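Local coordinates for protein isocitrate dehydrogenase [NAD] subunit 1, mitochondrial (Saccharomyces cerevisiae, PDB 3BLX) that catalyses the NAD(+)-dependent oxidative decarboxylation of isocitrate to 2-oxoglutarate in the citric acid cycle, and also binds the 5'-untranslated leaders of mitochondrial mRNAs, at residues L70-L80 against D265-H275; F110-T118 against G247-L256. All blocks are in the same frame, centred on the assembly; numbering follows the deposited sequence.

Contact 1: residues L70-L80 against D265-H275; sequences LKRNKIGLKGL and DYAVFEPGSRH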
loop_
_atom_site.group_PDB
_atom_site.type_symbol
_atom_site.label_atom_id
_atom_site.label_comp_id
_atom_site.label_asym_id
_atom_site.label_seq_id
_atom_site.Cartn_x
_atom_site.Cartn_y
_atom_site.Cartn_z
ATOM N N LEU E 70 -13.620 15.339 -8.800
ATOM C CA LEU E 70 -12.199 15.563 -9.064
ATOM C C LEU E 70 -11.385 14.287 -9.050
ATOM O O LEU E 70 -10.462 14.151 -9.831
ATOM C CB LEU E 70 -11.606 16.550 -8.107
ATOM C CG LEU E 70 -11.881 17.990 -8.539
ATOM C CD1 LEU E 70 -11.639 18.922 -7.383
ATOM C CD2 LEU E 70 -11.033 18.384 -9.728
ATOM N N LYS E 71 -11.745 13.339 -8.195
ATOM C CA LYS E 71 -11.046 12.080 -8.174
ATOM C C LYS E 71 -11.189 11.332 -9.498
ATOM O O LYS E 71 -10.240 10.678 -9.956
ATOM C CB LYS E 71 -11.517 11.236 -7.003
ATOM C CG LYS E 71 -10.769 11.576 -5.725
ATOM C CD LYS E 71 -11.566 11.279 -4.458
ATOM C CE LYS E 71 -11.193 9.958 -3.822
ATOM N NZ LYS E 71 -11.776 9.925 -2.464
ATOM N N ARG E 72 -12.365 11.464 -10.111
ATOM C CA ARG E 72 -12.641 10.843 -11.390
ATOM C C ARG E 72 -12.014 11.604 -12.543
ATOM O O ARG E 72 -11.418 11.015 -13.418
ATOM C CB ARG E 72 -14.137 10.751 -11.619
ATOM C CG ARG E 72 -14.873 9.853 -10.669
ATOM C CD ARG E 72 -16.250 9.520 -11.206
ATOM N NE ARG E 72 -17.114 10.693 -11.219
ATOM C CZ ARG E 72 -17.769 11.129 -10.149
ATOM N NH1 ARG E 72 -17.647 10.480 -9.000
ATOM N NH2 ARG E 72 -18.546 12.204 -10.221
ATOM N N ASN E 73 -12.146 12.920 -12.541
ATOM C CA ASN E 73 -11.748 13.685 -13.717
ATOM C C ASN E 73 -10.315 14.203 -13.659
ATOM O O ASN E 73 -9.689 14.384 -14.688
ATOM C CB ASN E 73 -12.728 14.833 -13.976
ATOM C CG ASN E 73 -14.157 14.376 -14.054
ATOM O OD1 ASN E 73 -14.457 13.231 -14.399
ATOM N ND2 ASN E 73 -15.061 15.286 -13.754
ATOM N N LYS E 74 -9.817 14.457 -12.448
ATOM C CA LYS E 74 -8.449 14.956 -12.211
ATOM C C LYS E 74 -8.224 16.441 -12.473
ATOM O O LYS E 74 -7.263 17.003 -11.992
ATOM C CB LYS E 74 -7.393 14.148 -12.999
ATOM C CG LYS E 74 -7.548 12.631 -12.939
ATOM C CD LYS E 74 -7.508 12.129 -11.540
ATOM C CE LYS E 74 -7.216 10.646 -11.492
ATOM N NZ LYS E 74 -8.301 9.883 -12.172
ATOM N N ILE E 75 -9.081 17.057 -13.270
ATOM C CA ILE E 75 -8.956 18.463 -13.635
ATOM C C ILE E 75 -10.238 19.211 -13.287
ATOM O O ILE E 75 -11.351 18.717 -13.504
ATOM C CB ILE E 75 -8.667 18.617 -15.144
ATOM C CG1 ILE E 75 -7.414 17.845 -15.486
ATOM C CG2 ILE E 75 -8.375 20.058 -15.472
ATOM C CD1 ILE E 75 -6.181 18.336 -14.708
ATOM N N GLY E 76 -10.094 20.416 -12.764
ATOM C CA GLY E 76 -11.270 21.186 -12.390
ATOM C C GLY E 76 -11.174 22.675 -12.633
ATOM O O GLY E 76 -10.093 23.254 -12.639
ATOM N N LEU E 77 -12.327 23.294 -12.840
ATOM C CA LEU E 77 -12.419 24.742 -12.975
ATOM C C LEU E 77 -13.375 25.182 -11.892
ATOM O O LEU E 77 -14.485 24.673 -11.781
ATOM C CB LEU E 77 -12.950 25.149 -14.356
ATOM C CG LEU E 77 -12.378 26.423 -14.988
ATOM C CD1 LEU E 77 -13.442 27.157 -15.738
ATOM C CD2 LEU E 77 -11.834 27.333 -13.967
ATOM N N LYS E 78 -12.939 26.134 -11.098
ATOM C CA LYS E 78 -13.666 26.493 -9.913
ATOM C C LYS E 78 -13.910 27.999 -9.849
ATOM O O LYS E 78 -12.996 28.777 -10.058
ATOM C CB LYS E 78 -12.891 25.981 -8.697
ATOM C CG LYS E 78 -13.209 26.626 -7.387
ATOM C CD LYS E 78 -12.710 25.755 -6.258
ATOM C CE LYS E 78 -12.210 26.587 -5.059
ATOM N NZ LYS E 78 -13.112 27.729 -4.712
ATOM N N GLY E 79 -15.155 28.393 -9.567
ATOM C CA GLY E 79 -15.509 29.793 -9.359
ATOM C C GLY E 79 -15.290 30.274 -7.928
ATOM O O GLY E 79 -14.445 29.741 -7.204
ATOM N N LEU E 80 -16.040 31.281 -7.501
ATOM C CA LEU E 80 -15.836 31.829 -6.165
ATOM C C LEU E 80 -17.068 31.743 -5.290
ATOM O O LEU E 80 -18.180 31.774 -5.790
ATOM C CB LEU E 80 -15.449 33.301 -6.235
ATOM C CG LEU E 80 -14.103 33.690 -6.807
ATOM C CD1 LEU E 80 -13.104 32.559 -6.569
ATOM C CD2 LEU E 80 -14.272 34.021 -8.280
ATOM N N ASP E 265 -1.554 14.493 -8.529
ATOM C CA ASP E 265 -2.504 13.871 -9.441
ATOM C C ASP E 265 -3.652 14.768 -9.893
ATOM O O ASP E 265 -4.410 14.398 -10.774
ATOM C CB ASP E 265 -3.112 12.623 -8.783
ATOM C CG ASP E 265 -2.055 11.564 -8.439
ATOM O OD1 ASP E 265 -1.161 11.321 -9.287
ATOM O OD2 ASP E 265 -2.131 10.964 -7.328
ATOM N N TYR E 266 -3.792 15.929 -9.267
ATOM C CA TYR E 266 -4.951 16.779 -9.502
ATOM C C TYR E 266 -4.567 18.219 -9.807
ATOM O O TYR E 266 -3.504 18.693 -9.395
ATOM C CB TYR E 266 -5.891 16.740 -8.298
ATOM C CG TYR E 266 -6.257 15.349 -7.865
ATOM C CD1 TYR E 266 -5.659 14.775 -6.764
ATOM C CD2 TYR E 266 -7.163 14.592 -8.581
ATOM C CE1 TYR E 266 -5.954 13.501 -6.367
ATOM C CE2 TYR E 266 -7.475 13.303 -8.201
ATOM C CZ TYR E 266 -6.860 12.760 -7.088
ATOM O OH TYR E 266 -7.160 11.466 -6.689
ATOM N N ALA E 267 -5.409 18.910 -10.557
ATOM C CA ALA E 267 -5.191 20.325 -10.796
ATOM C C ALA E 267 -6.548 20.996 -10.778
ATOM O O ALA E 267 -7.528 20.472 -11.306
ATOM C CB ALA E 267 -4.493 20.544 -12.106
ATOM N N VAL E 268 -6.615 22.155 -10.157
ATOM C CA VAL E 268 -7.865 22.887 -10.095
ATOM C C VAL E 268 -7.572 24.340 -10.426
ATOM O O VAL E 268 -6.733 24.973 -9.784
ATOM C CB VAL E 268 -8.481 22.807 -8.681
ATOM C CG1 VAL E 268 -9.606 23.815 -8.534
ATOM C CG2 VAL E 268 -8.960 21.399 -8.363
ATOM N N PHE E 269 -8.256 24.866 -11.433
ATOM C CA PHE E 269 -7.988 26.224 -11.904
ATOM C C PHE E 269 -9.030 27.201 -11.409
ATOM O O PHE E 269 -10.203 26.862 -11.340
ATOM C CB PHE E 269 -7.867 26.239 -13.427
ATOM C CG PHE E 269 -6.720 25.416 -13.921
ATOM C CD1 PHE E 269 -5.489 25.994 -14.168
ATOM C CD2 PHE E 269 -6.846 24.048 -14.031
ATOM C CE1 PHE E 269 -4.431 25.229 -14.581
ATOM C CE2 PHE E 269 -5.792 23.268 -14.443
ATOM C CZ PHE E 269 -4.574 23.870 -14.727
ATOM N N GLU E 270 -8.584 28.402 -11.035
ATOM C CA GLU E 270 -9.434 29.353 -10.315
ATOM C C GLU E 270 -8.698 30.652 -10.148
ATOM O O GLU E 270 -7.481 30.659 -10.030
ATOM C CB GLU E 270 -9.803 28.823 -8.926
ATOM C CG GLU E 270 -8.766 29.127 -7.854
ATOM C CD GLU E 270 -9.296 28.988 -6.414
ATOM O OE1 GLU E 270 -10.528 29.079 -6.204
ATOM O OE2 GLU E 270 -8.476 28.794 -5.482
ATOM N N PRO E 271 -9.433 31.763 -10.133
ATOM C CA PRO E 271 -8.845 33.099 -9.979
ATOM C C PRO E 271 -7.900 33.194 -8.765
ATOM O O PRO E 271 -8.237 32.781 -7.646
ATOM C CB PRO E 271 -10.064 33.994 -9.781
ATOM C CG PRO E 271 -11.181 33.271 -10.431
ATOM C CD PRO E 271 -10.902 31.806 -10.200
ATOM N N GLY E 272 -6.724 33.761 -9.007
ATOM C CA GLY E 272 -5.643 33.698 -8.070
ATOM C C GLY E 272 -5.788 34.535 -6.816
ATOM O O GLY E 272 -4.994 34.378 -5.879
ATOM N N SER E 273 -6.771 35.429 -6.786
ATOM C CA SER E 273 -6.937 36.309 -5.639
ATOM C C SER E 273 -8.216 36.041 -4.882
ATOM O O SER E 273 -8.486 36.677 -3.869
ATOM C CB SER E 273 -6.873 37.776 -6.058
ATOM O OG SER E 273 -5.565 38.273 -5.864
ATOM N N ARG E 274 -9.006 35.095 -5.372
ATOM C CA ARG E 274 -10.288 34.785 -4.758
ATOM C C ARG E 274 -11.248 35.980 -4.791
ATOM O O ARG E 274 -12.165 36.063 -3.979
ATOM C CB ARG E 274 -10.078 34.277 -3.330
ATOM C CG ARG E 274 -9.867 32.771 -3.233
ATOM C CD ARG E 274 -8.482 32.314 -3.670
ATOM N NE ARG E 274 -8.359 30.852 -3.621
ATOM C CZ ARG E 274 -7.990 30.159 -2.542
ATOM N NH1 ARG E 274 -7.701 30.798 -1.413
ATOM N NH2 ARG E 274 -7.910 28.825 -2.591
ATOM N N HIS E 275 -11.028 36.891 -5.744
ATOM C CA HIS E 275 -11.857 38.091 -5.935
ATOM C C HIS E 275 -12.074 38.849 -4.630
ATOM O O HIS E 275 -13.147 39.402 -4.368
ATOM C CB HIS E 275 -13.198 37.735 -6.577
ATOM C CG HIS E 275 -13.147 37.611 -8.072
ATOM N ND1 HIS E 275 -13.998 38.308 -8.908
ATOM C CD2 HIS E 275 -12.355 36.865 -8.881
ATOM C CE1 HIS E 275 -13.729 37.997 -10.166
ATOM N NE2 HIS E 275 -12.741 37.121 -10.178
#
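Strand 75-80 and the short strand 267-269 run parallel, their axes 4.5 Å apart at an angle of 31°, pairing Ile-75 with Ala-267, Gly-76 with Val-268 and Leu-77 with Phe-269. They are neighbours in the large mixed sheet of the isocitrate/isopropylmalate dehydrogenase fold, where 75-80 follows helix 60-73 and also pairs with strand 17-25. Four backbone bonds join them: Ala-267 N to Lys-74 O, Gly-76 N to Ala-267 O, Phe-269 N to Gly-76 O and Lys-78 N to Phe-269 O. On one face of the sheet, Ile-75 touches the CB of Ala-267 with its CD1 (3.8 Å) and the rim of the Phe-269 ring with its CG2; helix 289-302 covers this side through Met-298 and Leu-297. On the other, Gly-76 leaves room for Leu-70, whose CD1 meets Val-268 CG2 at 3.8 Å, the side chains crossing nearly at right angles. Before the strand, Lys-74 lays its CD 3.5 Å from Tyr-266 CE2 and folds its NZ back onto Lys-71 O.

At the far end, Lys-78 and Glu-270 lie side by side, with NZ 3.3 Å from OE1; Lys-78 also pairs with Asp-86. CG of Glu-270 sits between its backbone N and carbonyl carbon (chi1 86°), and the extended chain beyond brings the carboxylate to Arg-274. That arginine grips OE2 side-on, NE at 2.8 Å and NH2 at 2.9 Å, with the oxygen near the guanidinium plane. With an alanine at Glu-270, this grip would be gone, the guanidinium would probably be freer to turn, and Lys-78 would keep Asp-86 but lose its second acidic partner. The contact thus joins an apolar sheet core to a buried salt-bridge network whose one carboxylate is likely to balance a lysine and an arginine.

Contact 2: residues F110-T118 against G247-L256; sequences FKSLKGVKT and GAALIGGPGL
Phe-110 lies against the last turns of helix 237-251, which ends in a Schellman motif at Gly-252, while the loop after strand 105-111 curls round that helix end. One face of the ring takes the CA of Gly-247, 3.9 Å from the centroid and 16° off the ring normal, a CH-pi contact. Gly-247, without a side chain, lets the ring lie directly on the helix backbone. The phenyl reaches the helix because its CG is anti to the carbonyl carbon (chi1 -57°), and its CE2 lies 3.4 Å from Ala-248 N, with the CB of Ala-248 farther off.

One turn on, Ile-251 presents CG2 to the bend at Ser-112, 3.6 Å from Ser-112 N. Thr-118 returns to the same helix end, its CG2 3.6 Å from Ile-251 C, and Val-116 places CG1 by Ile-251 O. Leu-113 sets CD1 against CD2 and CB of Leu-256 in the 3-10 segment 254-256, the two side chains crossing at a slant. The contact is therefore apolar, and the polar tips are used elsewhere: Ser-112 OG bonds to Ile-123 N and Thr-118 OG1 to Ile-120 O.

Further out, a type I turn from Leu-113 to Val-116 shapes the loop, and helix 306-320 packs on Leu-113 and Val-116 through Ile-319. Ala-248, Leu-250 and Pro-254 meet the chain of isocitrate dehydrogenase [NAD] subunit 2, so the helix end and the 3-10 segment after it also face the subunit interface. The Schellman cap is closed by Gly-253 N, which bonds to Ala-248 O at 2.7 Å.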
loop_
_atom_site.group_PDB
_atom_site.type_symbol
_atom_site.label_atom_id
_atom_site.label_comp_id
_atom_site.label_asym_id
_atom_site.label_seq_id
_atom_site.Cartn_x
_atom_site.Cartn_y
_atom_site.Cartn_z
ATOM N N PHE E 110 0.549 37.429 -11.768
ATOM C CA PHE E 110 0.296 38.863 -11.800
ATOM C C PHE E 110 0.983 39.555 -12.989
ATOM O O PHE E 110 2.079 40.102 -12.852
ATOM C CB PHE E 110 0.728 39.488 -10.479
ATOM C CG PHE E 110 0.070 38.881 -9.306
ATOM C CD1 PHE E 110 0.739 37.929 -8.549
ATOM C CD2 PHE E 110 -1.227 39.239 -8.963
ATOM C CE1 PHE E 110 0.142 37.354 -7.442
ATOM C CE2 PHE E 110 -1.840 38.663 -7.873
ATOM C CZ PHE E 110 -1.151 37.711 -7.099
ATOM N N LYS E 111 0.350 39.498 -14.158
ATOM C CA LYS E 111 0.851 40.225 -15.314
ATOM C C LYS E 111 -0.010 41.449 -15.589
ATOM O O LYS E 111 -1.243 41.341 -15.685
ATOM C CB LYS E 111 0.895 39.343 -16.563
ATOM C CG LYS E 111 1.977 39.779 -17.541
ATOM C CD LYS E 111 2.134 38.807 -18.679
ATOM C CE LYS E 111 3.130 39.329 -19.701
ATOM N NZ LYS E 111 3.180 38.446 -20.911
ATOM N N SER E 112 0.646 42.604 -15.719
ATOM C CA SER E 112 -0.019 43.851 -16.139
ATOM C C SER E 112 -0.701 43.736 -17.524
ATOM O O SER E 112 -0.183 43.090 -18.443
ATOM C CB SER E 112 0.978 45.015 -16.134
ATOM O OG SER E 112 1.085 45.629 -14.854
ATOM N N LEU E 113 -1.865 44.358 -17.672
ATOM C CA LEU E 113 -2.606 44.272 -18.928
ATOM C C LEU E 113 -2.533 45.559 -19.744
ATOM O O LEU E 113 -2.553 46.660 -19.179
ATOM C CB LEU E 113 -4.056 43.915 -18.653
ATOM C CG LEU E 113 -4.273 42.473 -18.219
ATOM C CD1 LEU E 113 -5.122 42.446 -16.957
ATOM C CD2 LEU E 113 -4.908 41.667 -19.351
ATOM N N LYS E 114 -2.480 45.407 -21.069
ATOM C CA LYS E 114 -2.180 46.512 -21.974
ATOM C C LYS E 114 -3.068 47.746 -21.782
ATOM O O LYS E 114 -2.564 48.874 -21.762
ATOM C CB LYS E 114 -2.204 46.069 -23.440
ATOM C CG LYS E 114 -1.331 46.955 -24.338
ATOM C CD LYS E 114 -2.096 47.474 -25.568
ATOM C CE LYS E 114 -2.072 46.506 -26.751
ATOM N NZ LYS E 114 -0.826 46.643 -27.571
ATOM N N GLY E 115 -4.378 47.564 -21.633
ATOM C CA GLY E 115 -5.224 48.739 -21.489
ATOM C C GLY E 115 -5.772 49.072 -20.102
ATOM O O GLY E 115 -6.906 49.560 -19.984
ATOM N N VAL E 116 -4.993 48.810 -19.052
ATOM C CA VAL E 116 -5.458 49.080 -17.693
ATOM C C VAL E 116 -4.579 50.115 -16.987
ATOM O O VAL E 116 -3.372 49.913 -16.828
ATOM C CB VAL E 116 -5.556 47.799 -16.844
ATOM C CG1 VAL E 116 -5.970 48.127 -15.429
ATOM C CG2 VAL E 116 -6.570 46.897 -17.421
ATOM N N LYS E 117 -5.199 51.222 -16.569
ATOM C CA LYS E 117 -4.479 52.320 -15.919
ATOM C C LYS E 117 -3.948 51.920 -14.538
ATOM O O LYS E 117 -4.718 51.769 -13.582
ATOM C CB LYS E 117 -5.368 53.572 -15.831
ATOM C CG LYS E 117 -6.852 53.245 -15.717
ATOM C CD LYS E 117 -7.742 54.493 -15.596
ATOM C CE LYS E 117 -9.233 54.088 -15.549
ATOM N NZ LYS E 117 -10.186 55.198 -15.215
ATOM N N THR E 118 -2.626 51.744 -14.451
ATOM C CA THR E 118 -1.980 51.358 -13.197
ATOM C C THR E 118 -0.838 52.302 -12.824
ATOM O O THR E 118 -0.093 52.788 -13.679
ATOM C CB THR E 118 -1.429 49.916 -13.241
ATOM O OG1 THR E 118 -0.507 49.779 -14.328
ATOM C CG2 THR E 118 -2.564 48.909 -13.405
ATOM N N GLY E 247 0.140 42.045 -5.134
ATOM C CA GLY E 247 0.165 41.717 -6.541
ATOM C C GLY E 247 -1.085 42.168 -7.268
ATOM O O GLY E 247 -1.006 42.769 -8.331
ATOM N N ALA E 248 -2.241 41.869 -6.686
ATOM C CA ALA E 248 -3.531 42.179 -7.291
ATOM C C ALA E 248 -3.715 43.668 -7.458
ATOM O O ALA E 248 -4.101 44.122 -8.528
ATOM C CB ALA E 248 -4.654 41.608 -6.465
ATOM N N ALA E 249 -3.432 44.426 -6.401
ATOM C CA ALA E 249 -3.494 45.882 -6.478
ATOM C C ALA E 249 -2.570 46.443 -7.562
ATOM O O ALA E 249 -3.003 47.263 -8.380
ATOM C CB ALA E 249 -3.206 46.519 -5.137
ATOM N N LEU E 250 -1.313 45.997 -7.580
ATOM C CA LEU E 250 -0.344 46.406 -8.616
ATOM C C LEU E 250 -0.827 46.358 -10.095
ATOM O O LEU E 250 -0.402 47.188 -10.899
ATOM C CB LEU E 250 0.933 45.578 -8.484
ATOM C CG LEU E 250 2.127 46.099 -7.694
ATOM C CD1 LEU E 250 1.741 47.142 -6.665
ATOM C CD2 LEU E 250 2.776 44.908 -7.042
ATOM N N ILE E 251 -1.684 45.393 -10.458
ATOM C CA ILE E 251 -2.066 45.209 -11.862
ATOM C C ILE E 251 -3.503 45.630 -12.153
ATOM O O ILE E 251 -3.994 45.444 -13.265
ATOM C CB ILE E 251 -1.900 43.736 -12.339
ATOM C CG1 ILE E 251 -2.772 42.797 -11.498
ATOM C CG2 ILE E 251 -0.446 43.307 -12.335
ATOM C CD1 ILE E 251 -3.271 41.569 -12.251
ATOM N N GLY E 252 -4.191 46.158 -11.151
ATOM C CA GLY E 252 -5.520 46.691 -11.361
ATOM C C GLY E 252 -6.672 45.939 -10.713
ATOM O O GLY E 252 -7.843 46.152 -11.056
ATOM N N GLY E 253 -6.354 45.041 -9.785
ATOM C CA GLY E 253 -7.378 44.371 -9.004
ATOM C C GLY E 253 -7.527 42.881 -9.249
ATOM O O GLY E 253 -7.061 42.360 -10.254
ATOM N N PRO E 254 -8.228 42.205 -8.335
ATOM C CA PRO E 254 -8.463 40.763 -8.281
ATOM C C PRO E 254 -9.072 40.232 -9.560
ATOM O O PRO E 254 -8.887 39.064 -9.871
ATOM C CB PRO E 254 -9.510 40.621 -7.169
ATOM C CG PRO E 254 -9.492 41.885 -6.435
ATOM C CD PRO E 254 -9.089 42.934 -7.393
ATOM N N GLY E 255 -9.813 41.074 -10.268
ATOM C CA GLY E 255 -10.518 40.664 -11.466
ATOM C C GLY E 255 -9.613 40.322 -12.629
ATOM O O GLY E 255 -10.095 39.829 -13.630
ATOM N N LEU E 256 -8.309 40.548 -12.482
ATOM C CA LEU E 256 -7.339 40.347 -13.571
ATOM C C LEU E 256 -6.275 39.274 -13.314
ATOM O O LEU E 256 -5.324 39.126 -14.098
ATOM C CB LEU E 256 -6.615 41.652 -13.837
ATOM C CG LEU E 256 -7.556 42.825 -14.080
ATOM C CD1 LEU E 256 -6.794 44.147 -14.006
ATOM C CD2 LEU E 256 -8.196 42.630 -15.411
#

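Contacts 1 and 2, centres about 22 Å apart, reach the same mixed sheet, in which strand 258-262 pairs antiparallel with both 267-269 and 105-111. They meet directly where the turn 271-274 and His-275 after it pack on the helix end and the 3-10 segment 254-256: Ser-273 OG lies 3.5 Å from Ala-248 CB, and His-275 CA 3.7 Å from Pro-254 CB. Arg-129, probably substrate-binding, is near contact 1, its side chain about 4 Å from that of Arg-274, and farther from contact 2, about 9 Å from that of Phe-110; Arg-98, probably of the same site, is about 6 Å from Arg-274. Contact 1 thus lies closer to that pocket, and contact 2 faces subunit 2.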